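Local atomic coordinates of Lmo1499 protein (Listeria monocytogenes, PDB entry 4IIW), a protein that probably acts as a lytic endotransglycosylase that cleaves nascent peptidoglycan strands and so terminates their elongation. Residues K36-A45 and A82-A90; S48-L56 and A65-K73. All blocks are in the same frame, centred on the assembly; numbering follows the deposited sequence.

Interaction 1 (K36-A45 and A82-A90); sequences KEKITVEIPA and AGNYELSPA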
loop_
_atom_site.group_PDB
_atom_site.type_symbol
_atom_site.label_atom_id
_atom_site.label_comp_id
_atom_site.label_asym_id
_atom_site.label_seq_id
_atom_site.Cartn_x
_atom_site.Cartn_y
_atom_site.Cartn_z
ATOM N N LYS B 36 15.264 -18.636 18.278
ATOM C CA LYS B 36 14.813 -18.424 16.873
ATOM C C LYS B 36 15.420 -19.479 15.936
ATOM O O LYS B 36 16.516 -19.986 16.192
ATOM C CB LYS B 36 15.199 -17.018 16.373
ATOM C CG LYS B 36 14.273 -15.890 16.838
ATOM C CD LYS B 36 15.038 -14.593 17.103
ATOM C CE LYS B 36 15.906 -14.744 18.378
ATOM N NZ LYS B 36 16.614 -13.507 18.798
ATOM N N GLU B 37 14.706 -19.800 14.854
ATOM C CA GLU B 37 15.191 -20.775 13.864
ATOM C C GLU B 37 15.811 -20.006 12.692
ATOM O O GLU B 37 15.281 -18.981 12.260
ATOM C CB GLU B 37 14.066 -21.723 13.417
ATOM C CG GLU B 37 12.930 -21.070 12.623
ATOM C CD GLU B 37 11.667 -21.927 12.558
ATOM O OE1 GLU B 37 10.935 -21.829 11.550
ATOM O OE2 GLU B 37 11.403 -22.691 13.518
ATOM N N LYS B 38 16.936 -20.503 12.188
ATOM C CA LYS B 38 17.687 -19.820 11.132
ATOM C C LYS B 38 17.648 -20.550 9.786
ATOM O O LYS B 38 17.969 -21.729 9.696
ATOM C CB LYS B 38 19.127 -19.605 11.619
ATOM C CG LYS B 38 19.219 -18.559 12.760
ATOM C CD LYS B 38 20.360 -18.833 13.753
ATOM C CE LYS B 38 20.052 -20.066 14.630
ATOM N NZ LYS B 38 21.030 -20.291 15.731
ATOM N N ILE B 39 17.235 -19.828 8.753
ATOM C CA ILE B 39 17.133 -20.365 7.404
ATOM C C ILE B 39 18.185 -19.689 6.538
ATOM O O ILE B 39 18.250 -18.460 6.465
ATOM C CB ILE B 39 15.733 -20.076 6.765
ATOM C CG1 ILE B 39 14.595 -20.529 7.704
ATOM C CG2 ILE B 39 15.635 -20.755 5.417
ATOM C CD1 ILE B 39 13.197 -20.140 7.257
ATOM N N THR B 40 19.014 -20.478 5.882
ATOM C CA THR B 40 20.020 -19.898 5.026
ATOM C C THR B 40 19.438 -19.788 3.627
ATOM O O THR B 40 18.946 -20.772 3.085
ATOM C CB THR B 40 21.313 -20.746 5.003
ATOM O OG1 THR B 40 21.050 -21.993 4.349
ATOM C CG2 THR B 40 21.842 -20.999 6.434
ATOM N N VAL B 41 19.467 -18.588 3.057
ATOM C CA VAL B 41 18.960 -18.378 1.706
ATOM C C VAL B 41 20.116 -17.938 0.822
ATOM O O VAL B 41 21.058 -17.317 1.295
ATOM C CB VAL B 41 17.792 -17.311 1.621
ATOM C CG1 VAL B 41 16.810 -17.475 2.791
ATOM C CG2 VAL B 41 18.323 -15.896 1.596
ATOM N N GLU B 42 20.017 -18.242 -0.471
ATOM C CA GLU B 42 21.051 -17.896 -1.429
ATOM C C GLU B 42 20.500 -17.016 -2.535
ATOM O O GLU B 42 19.564 -17.400 -3.237
ATOM C CB GLU B 42 21.630 -19.160 -2.031
ATOM C CG GLU B 42 22.136 -20.125 -0.984
ATOM C CD GLU B 42 22.955 -21.266 -1.579
ATOM O OE1 GLU B 42 22.542 -21.806 -2.633
ATOM O OE2 GLU B 42 24.001 -21.624 -0.980
ATOM N N ILE B 43 21.089 -15.833 -2.683
ATOM C CA ILE B 43 20.679 -14.896 -3.717
ATOM C C ILE B 43 21.756 -14.895 -4.791
ATOM O O ILE B 43 22.852 -14.399 -4.556
ATOM C CB ILE B 43 20.514 -13.465 -3.172
ATOM C CG1 ILE B 43 19.587 -13.450 -1.957
ATOM C CG2 ILE B 43 19.991 -12.573 -4.247
ATOM C CD1 ILE B 43 18.282 -14.155 -2.179
ATOM N N PRO B 44 21.449 -15.464 -5.965
ATOM C CA PRO B 44 22.438 -15.502 -7.018
ATOM C C PRO B 44 22.727 -14.138 -7.612
ATOM O O PRO B 44 21.881 -13.270 -7.594
ATOM C CB PRO B 44 21.804 -16.416 -8.086
ATOM C CG PRO B 44 20.641 -17.085 -7.435
ATOM C CD PRO B 44 20.219 -16.200 -6.319
ATOM N N ALA B 45 23.928 -13.967 -8.145
ATOM C CA ALA B 45 24.300 -12.726 -8.802
ATOM C C ALA B 45 23.279 -12.412 -9.899
ATOM O O ALA B 45 22.761 -13.317 -10.554
ATOM C CB ALA B 45 25.698 -12.842 -9.406
ATOM N N ALA B 82 24.076 -9.695 -3.767
ATOM C CA ALA B 82 23.953 -11.149 -3.937
ATOM C C ALA B 82 24.762 -11.857 -2.839
ATOM O O ALA B 82 25.629 -11.248 -2.228
ATOM C CB ALA B 82 24.455 -11.575 -5.325
ATOM N N GLY B 83 24.469 -13.125 -2.580
ATOM C CA GLY B 83 25.225 -13.908 -1.582
ATOM C C GLY B 83 24.385 -14.796 -0.683
ATOM O O GLY B 83 23.181 -14.982 -0.901
ATOM N N ASN B 84 25.022 -15.337 0.342
ATOM C CA ASN B 84 24.363 -16.224 1.303
ATOM C C ASN B 84 24.092 -15.495 2.617
ATOM O O ASN B 84 25.001 -14.915 3.206
ATOM C CB ASN B 84 25.226 -17.464 1.545
ATOM C CG ASN B 84 25.512 -18.235 0.261
ATOM O OD1 ASN B 84 24.699 -18.240 -0.670
ATOM N ND2 ASN B 84 26.670 -18.880 0.203
ATOM N N TYR B 85 22.832 -15.535 3.062
ATOM C CA TYR B 85 22.383 -14.862 4.280
ATOM C C TYR B 85 21.701 -15.822 5.267
ATOM O O TYR B 85 21.081 -16.797 4.852
ATOM C CB TYR B 85 21.365 -13.783 3.896
ATOM C CG TYR B 85 21.911 -12.697 2.989
ATOM C CD1 TYR B 85 22.459 -11.526 3.525
ATOM C CD2 TYR B 85 21.887 -12.836 1.597
ATOM C CE1 TYR B 85 22.962 -10.528 2.707
ATOM C CE2 TYR B 85 22.394 -11.826 0.761
ATOM C CZ TYR B 85 22.924 -10.679 1.329
ATOM O OH TYR B 85 23.452 -9.692 0.540
ATOM N N GLU B 86 21.839 -15.559 6.572
ATOM C CA GLU B 86 21.095 -16.316 7.594
ATOM C C GLU B 86 19.978 -15.424 8.082
ATOM O O GLU B 86 20.202 -14.440 8.786
ATOM C CB GLU B 86 21.947 -16.820 8.762
ATOM C CG GLU B 86 22.630 -18.152 8.456
ATOM C CD GLU B 86 23.387 -18.747 9.641
ATOM O OE1 GLU B 86 24.287 -19.585 9.398
ATOM O OE2 GLU B 86 23.095 -18.381 10.806
ATOM N N LEU B 87 18.775 -15.785 7.670
ATOM C CA LEU B 87 17.577 -15.050 7.993
ATOM C C LEU B 87 16.684 -15.930 8.845
ATOM O O LEU B 87 16.830 -17.148 8.877
ATOM C CB LEU B 87 16.840 -14.670 6.699
ATOM C CG LEU B 87 17.671 -13.949 5.631
ATOM C CD1 LEU B 87 16.886 -13.801 4.351
ATOM C CD2 LEU B 87 18.154 -12.589 6.133
ATOM N N SER B 88 15.747 -15.296 9.520
ATOM C CA SER B 88 14.817 -15.981 10.386
ATOM C C SER B 88 13.389 -15.675 9.920
ATOM O O SER B 88 13.135 -14.603 9.375
ATOM C CB SER B 88 15.035 -15.485 11.813
ATOM O OG SER B 88 14.162 -16.124 12.714
ATOM N N PRO B 89 12.451 -16.623 10.095
ATOM C CA PRO B 89 11.106 -16.237 9.717
ATOM C C PRO B 89 10.583 -15.218 10.731
ATOM O O PRO B 89 11.051 -15.166 11.866
ATOM C CB PRO B 89 10.308 -17.553 9.773
ATOM C CG PRO B 89 11.244 -18.596 10.305
ATOM C CD PRO B 89 12.476 -17.914 10.795
ATOM N N ALA B 90 9.645 -14.393 10.301
ATOM C CA ALA B 90 9.075 -13.349 11.152
ATOM C C ALA B 90 10.076 -12.224 11.419
ATOM O O ALA B 90 9.749 -11.271 12.134
ATOM C CB ALA B 90 8.541 -13.926 12.461
#
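Ile39, Val41 and Ile43 pair with Leu87, Tyr85 and Gly83 in a two-stranded antiparallel sheet, the strands running at 152° to each other, as in the βααβ fold of LysM-like domains. Each of these hydrogen-bonded pairs is closed by two backbone bonds. Ile39 N to Leu87 O measures 2.7 Å, and Ile43 N meets Gly83 O at 2.9 Å. Beyond the strands, Ser88 OG donates to Glu37 O; with OG anti to the backbone N of Ser88 (chi1 -180°), the hydroxyl is brought to Glu37 O, and the bond adds a link beyond the last backbone pair.

Apolar groups gather on the face carrying Val41, Tyr85 and Leu87, which helices 49-58 and 93-102 cover. The side chains of Leu87 and Val41 cross at about a right angle, Leu87 CD1 lying 3.7 Å from Val41 CG2, while Ile39 CD1 reaches Pro89 CG at 3.9 Å. The buried Tyr85 sends its hydroxyl to the carbonyl of Lys81.

Polar side chains line the opposite, exposed face. Thr40 and Glu86 lie side by side, the methyl CG2 of Thr40 against the aliphatic CG of Glu86 at 3.6 Å. Glu42 and Asn84 run alongside in the same direction, carboxylate and amide planes 14° apart, and Asn84 OD1 rests 3.2 Å from Glu42 CG.

Interaction 2 (S48-L56 and A65-K73); sequences SISDISTIL and ASIFSFYVK. With SO4 (sulfate ion), chain N.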
loop_
_atom_site.group_PDB
_atom_site.type_symbol
_atom_site.label_atom_id
_atom_site.label_comp_id
_atom_site.label_asym_id
_atom_site.label_seq_id
_atom_site.Cartn_x
_atom_site.Cartn_y
_atom_site.Cartn_z
ATOM N N SER B 48 16.932 -10.196 -9.819
ATOM C CA SER B 48 16.042 -9.032 -9.797
ATOM C C SER B 48 15.323 -8.983 -8.458
ATOM O O SER B 48 15.423 -9.904 -7.635
ATOM C CB SER B 48 14.984 -9.146 -10.896
ATOM O OG SER B 48 14.123 -10.245 -10.622
ATOM N N ILE B 49 14.571 -7.925 -8.239
ATOM C CA ILE B 49 13.811 -7.803 -7.002
ATOM C C ILE B 49 12.771 -8.937 -6.927
ATOM O O ILE B 49 12.588 -9.561 -5.892
ATOM C CB ILE B 49 13.152 -6.421 -6.896
ATOM C CG1 ILE B 49 14.241 -5.343 -6.868
ATOM C CG2 ILE B 49 12.294 -6.340 -5.647
ATOM C CD1 ILE B 49 13.692 -3.922 -6.955
ATOM N N SER B 50 12.123 -9.243 -8.030
ATOM C CA SER B 50 11.165 -10.340 -8.004
ATOM C C SER B 50 11.904 -11.624 -7.676
ATOM O O SER B 50 11.446 -12.417 -6.859
ATOM C CB SER B 50 10.409 -10.440 -9.326
ATOM O OG SER B 50 9.513 -9.339 -9.463
ATOM N N ASP B 51 13.063 -11.822 -8.293
ATOM C CA ASP B 51 13.849 -13.001 -7.994
ATOM C C ASP B 51 14.060 -13.165 -6.496
ATOM O O ASP B 51 13.792 -14.229 -5.954
ATOM C CB ASP B 51 15.202 -12.947 -8.694
ATOM C CG ASP B 51 15.089 -13.176 -10.169
ATOM O OD1 ASP B 51 14.149 -13.891 -10.556
ATOM O OD2 ASP B 51 15.942 -12.663 -10.934
ATOM N N ILE B 52 14.504 -12.092 -5.842
ATOM C CA ILE B 52 14.787 -12.110 -4.403
ATOM C C ILE B 52 13.554 -12.370 -3.550
ATOM O O ILE B 52 13.578 -13.194 -2.626
ATOM C CB ILE B 52 15.422 -10.780 -3.960
ATOM C CG1 ILE B 52 16.810 -10.611 -4.594
ATOM C CG2 ILE B 52 15.556 -10.711 -2.449
ATOM C CD1 ILE B 52 17.379 -9.219 -4.469
ATOM N N SER B 53 12.483 -11.648 -3.847
ATOM C CA SER B 53 11.227 -11.806 -3.128
ATOM C C SER B 53 10.758 -13.260 -3.140
ATOM O O SER B 53 10.373 -13.815 -2.117
ATOM C CB SER B 53 10.142 -10.936 -3.783
ATOM O OG SER B 53 10.514 -9.568 -3.784
ATOM N N THR B 54 10.809 -13.872 -4.312
ATOM C CA THR B 54 10.318 -15.223 -4.499
ATOM C C THR B 54 11.189 -16.257 -3.798
ATOM O O THR B 54 10.666 -17.263 -3.285
ATOM C CB THR B 54 10.170 -15.501 -5.996
ATOM O OG1 THR B 54 9.301 -14.506 -6.531
ATOM C CG2 THR B 54 9.590 -16.877 -6.273
ATOM N N ILE B 55 12.503 -16.029 -3.748
ATOM C CA ILE B 55 13.372 -16.941 -2.996
ATOM C C ILE B 55 13.021 -16.845 -1.497
ATOM O O ILE B 55 12.947 -17.870 -0.824
ATOM C CB ILE B 55 14.856 -16.668 -3.224
ATOM C CG1 ILE B 55 15.246 -16.998 -4.666
ATOM C CG2 ILE B 55 15.701 -17.537 -2.316
ATOM C CD1 ILE B 55 16.536 -16.334 -5.068
ATOM N N LEU B 56 12.791 -15.630 -0.982
ATOM C CA LEU B 56 12.411 -15.470 0.416
ATOM C C LEU B 56 11.112 -16.224 0.736
ATOM O O LEU B 56 10.993 -16.885 1.785
ATOM C CB LEU B 56 12.254 -13.991 0.785
ATOM C CG LEU B 56 13.549 -13.151 0.808
ATOM C CD1 LEU B 56 13.253 -11.647 1.032
ATOM C CD2 LEU B 56 14.531 -13.666 1.872
ATOM N N ALA B 65 5.717 -12.795 -1.685
ATOM C CA ALA B 65 6.737 -12.181 -2.523
ATOM C C ALA B 65 6.325 -10.769 -3.052
ATOM O O ALA B 65 7.141 -9.835 -3.039
ATOM C CB ALA B 65 7.095 -13.122 -3.665
ATOM N N SER B 66 5.083 -10.609 -3.485
ATOM C CA SER B 66 4.584 -9.298 -3.969
ATOM C C SER B 66 4.733 -8.164 -2.962
ATOM O O SER B 66 5.205 -7.052 -3.288
ATOM C CB SER B 66 3.097 -9.369 -4.277
ATOM O OG SER B 66 2.855 -10.331 -5.266
ATOM N N ILE B 67 4.267 -8.435 -1.752
ATOM C CA ILE B 67 4.283 -7.456 -0.692
ATOM C C ILE B 67 5.739 -7.064 -0.357
ATOM O O ILE B 67 6.046 -5.894 -0.094
ATOM C CB ILE B 67 3.481 -7.969 0.485
ATOM C CG1 ILE B 67 1.992 -7.952 0.087
ATOM C CG2 ILE B 67 3.748 -7.126 1.706
ATOM C CD1 ILE B 67 1.023 -8.768 0.985
ATOM N N PHE B 68 6.645 -8.020 -0.433
ATOM C CA PHE B 68 8.042 -7.714 -0.209
ATOM C C PHE B 68 8.603 -6.847 -1.358
ATOM O O PHE B 68 9.372 -5.935 -1.122
ATOM C CB PHE B 68 8.831 -8.999 -0.059
ATOM C CG PHE B 68 10.251 -8.791 0.328
ATOM C CD1 PHE B 68 11.240 -8.690 -0.635
ATOM C CD2 PHE B 68 10.607 -8.710 1.656
ATOM C CE1 PHE B 68 12.563 -8.481 -0.279
ATOM C CE2 PHE B 68 11.930 -8.509 2.016
ATOM C CZ PHE B 68 12.910 -8.401 1.039
ATOM N N SER B 69 8.236 -7.144 -2.598
ATOM C CA SER B 69 8.695 -6.345 -3.721
ATOM C C SER B 69 8.216 -4.914 -3.573
ATOM O O SER B 69 8.947 -3.966 -3.895
ATOM C CB SER B 69 8.192 -6.896 -5.048
ATOM O OG SER B 69 8.834 -8.118 -5.330
ATOM N N PHE B 70 6.989 -4.761 -3.087
ATOM C CA PHE B 70 6.426 -3.442 -2.893
ATOM C C PHE B 70 7.205 -2.696 -1.817
ATOM O O PHE B 70 7.456 -1.517 -1.945
ATOM C CB PHE B 70 4.939 -3.538 -2.505
ATOM C CG PHE B 70 4.294 -2.202 -2.280
ATOM C CD1 PHE B 70 3.807 -1.461 -3.343
ATOM C CD2 PHE B 70 4.181 -1.678 -1.004
ATOM C CE1 PHE B 70 3.235 -0.234 -3.131
ATOM C CE2 PHE B 70 3.601 -0.449 -0.793
ATOM C CZ PHE B 70 3.130 0.269 -1.849
ATOM N N TYR B 71 7.598 -3.387 -0.756
ATOM C CA TYR B 71 8.343 -2.727 0.316
ATOM C C TYR B 71 9.638 -2.141 -0.226
ATOM O O TYR B 71 9.984 -0.962 0.031
ATOM C CB TYR B 71 8.656 -3.712 1.438
ATOM C CG TYR B 71 9.405 -3.095 2.575
ATOM C CD1 TYR B 71 10.763 -2.846 2.481
ATOM C CD2 TYR B 71 8.764 -2.781 3.764
ATOM C CE1 TYR B 71 11.457 -2.279 3.525
ATOM C CE2 TYR B 71 9.445 -2.216 4.818
ATOM C CZ TYR B 71 10.793 -1.963 4.700
ATOM O OH TYR B 71 11.490 -1.384 5.753
ATOM N N VAL B 72 10.346 -2.982 -0.977
ATOM C CA VAL B 72 11.656 -2.624 -1.542
ATOM C C VAL B 72 11.555 -1.409 -2.453
ATOM O O VAL B 72 12.366 -0.497 -2.387
ATOM C CB VAL B 72 12.237 -3.804 -2.339
ATOM C CG1 VAL B 72 13.482 -3.399 -3.074
ATOM C CG2 VAL B 72 12.501 -4.992 -1.430
ATOM N N LYS B 73 10.536 -1.393 -3.291
ATOM C CA LYS B 73 10.353 -0.307 -4.242
ATOM C C LYS B 73 9.884 0.978 -3.549
ATOM O O LYS B 73 10.399 2.062 -3.859
ATOM C CB LYS B 73 9.390 -0.747 -5.359
ATOM C CG LYS B 73 9.940 -1.892 -6.226
ATOM C CD LYS B 73 8.895 -2.471 -7.170
ATOM C CE LYS B 73 9.448 -3.663 -7.989
ATOM N NZ LYS B 73 8.520 -4.112 -9.092
HETATM S S SO4 N . 14.766 -5.302 -11.075
HETATM O O1 SO4 N . 15.236 -3.968 -10.713
HETATM O O2 SO4 N . 13.317 -5.264 -11.309
HETATM O O3 SO4 N . 15.464 -5.778 -12.272
HETATM O O4 SO4 N . 15.041 -6.176 -9.943
HETATM O O HOH W 1 7.390 -9.297 -7.527
#
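Helices 49-56 and 65-73 cross at 134° with their axes 8.3 Å apart, the helical pair of a βααβ unit consistent with a LysM-like domain. They come nearest where Ser53 faces Ala65, CA to CA 4.5 Å; small side chains there let the backbones close in, and Ser53 CB lies 3.3 Å from Ala65 O. The first helix starts in a capping box, in which Ser48 OG accepts from Asp51 N and Ser48 N donates to Asp51 OD2. A sulfate, probably from the crystallisation liquor, lies beside Ile49 N at this helix start.

A polar seam runs between the helices. Ser53 OG donates to Ile49 O of its own helix from above the carbonyl plane, and lies 2.7 Å from Ser69 OG; the Ser69 proton may go to Ser53 OG or, more weakly, to Ala65 O of its own helix. One water links Ser69 OG to Ser50 OG, which is also hydrogen-bonded to Glu57 of a neighbouring subunit.

Apolar groups lie along one side of the serines. Ile49 and Val72 run alongside each other, pointing opposite ways, with Ile49 CD1 3.9 Å from Val72 CG1. Phe68 CG stands anti to the backbone N (chi1 -173°), which swings the ring out toward Leu56 of the other helix; Ser53 OG meets its edge, in plane, 3.3 Å from CD1. Over one face, in a CH-pi contact, Leu56 CD1 sits 3.5 Å from the Phe68 ring centroid.

From the N terminus the chain runs through strand 39-43, helix 49-58, helix 65-75 and strand 83-87. Interaction 2 closes the short inner loop between the two helices and is nested within the longer loop that interaction 1 closes by joining first strand to last, completing the βααβ unit. The centres of the two contacts are 14 Å apart, and the helix after the first strand packs directly on the sheet: Leu87 CD1 touches Leu56 CD2 at 3.4 Å, and Ile43 CG2 meets Ile52 CG1 at 3.8 Å. Leu56 thus serves both contacts. Helix 93-102, following the last strand, also touches both, its Met100 reaching Tyr85, Leu87 and Leu56.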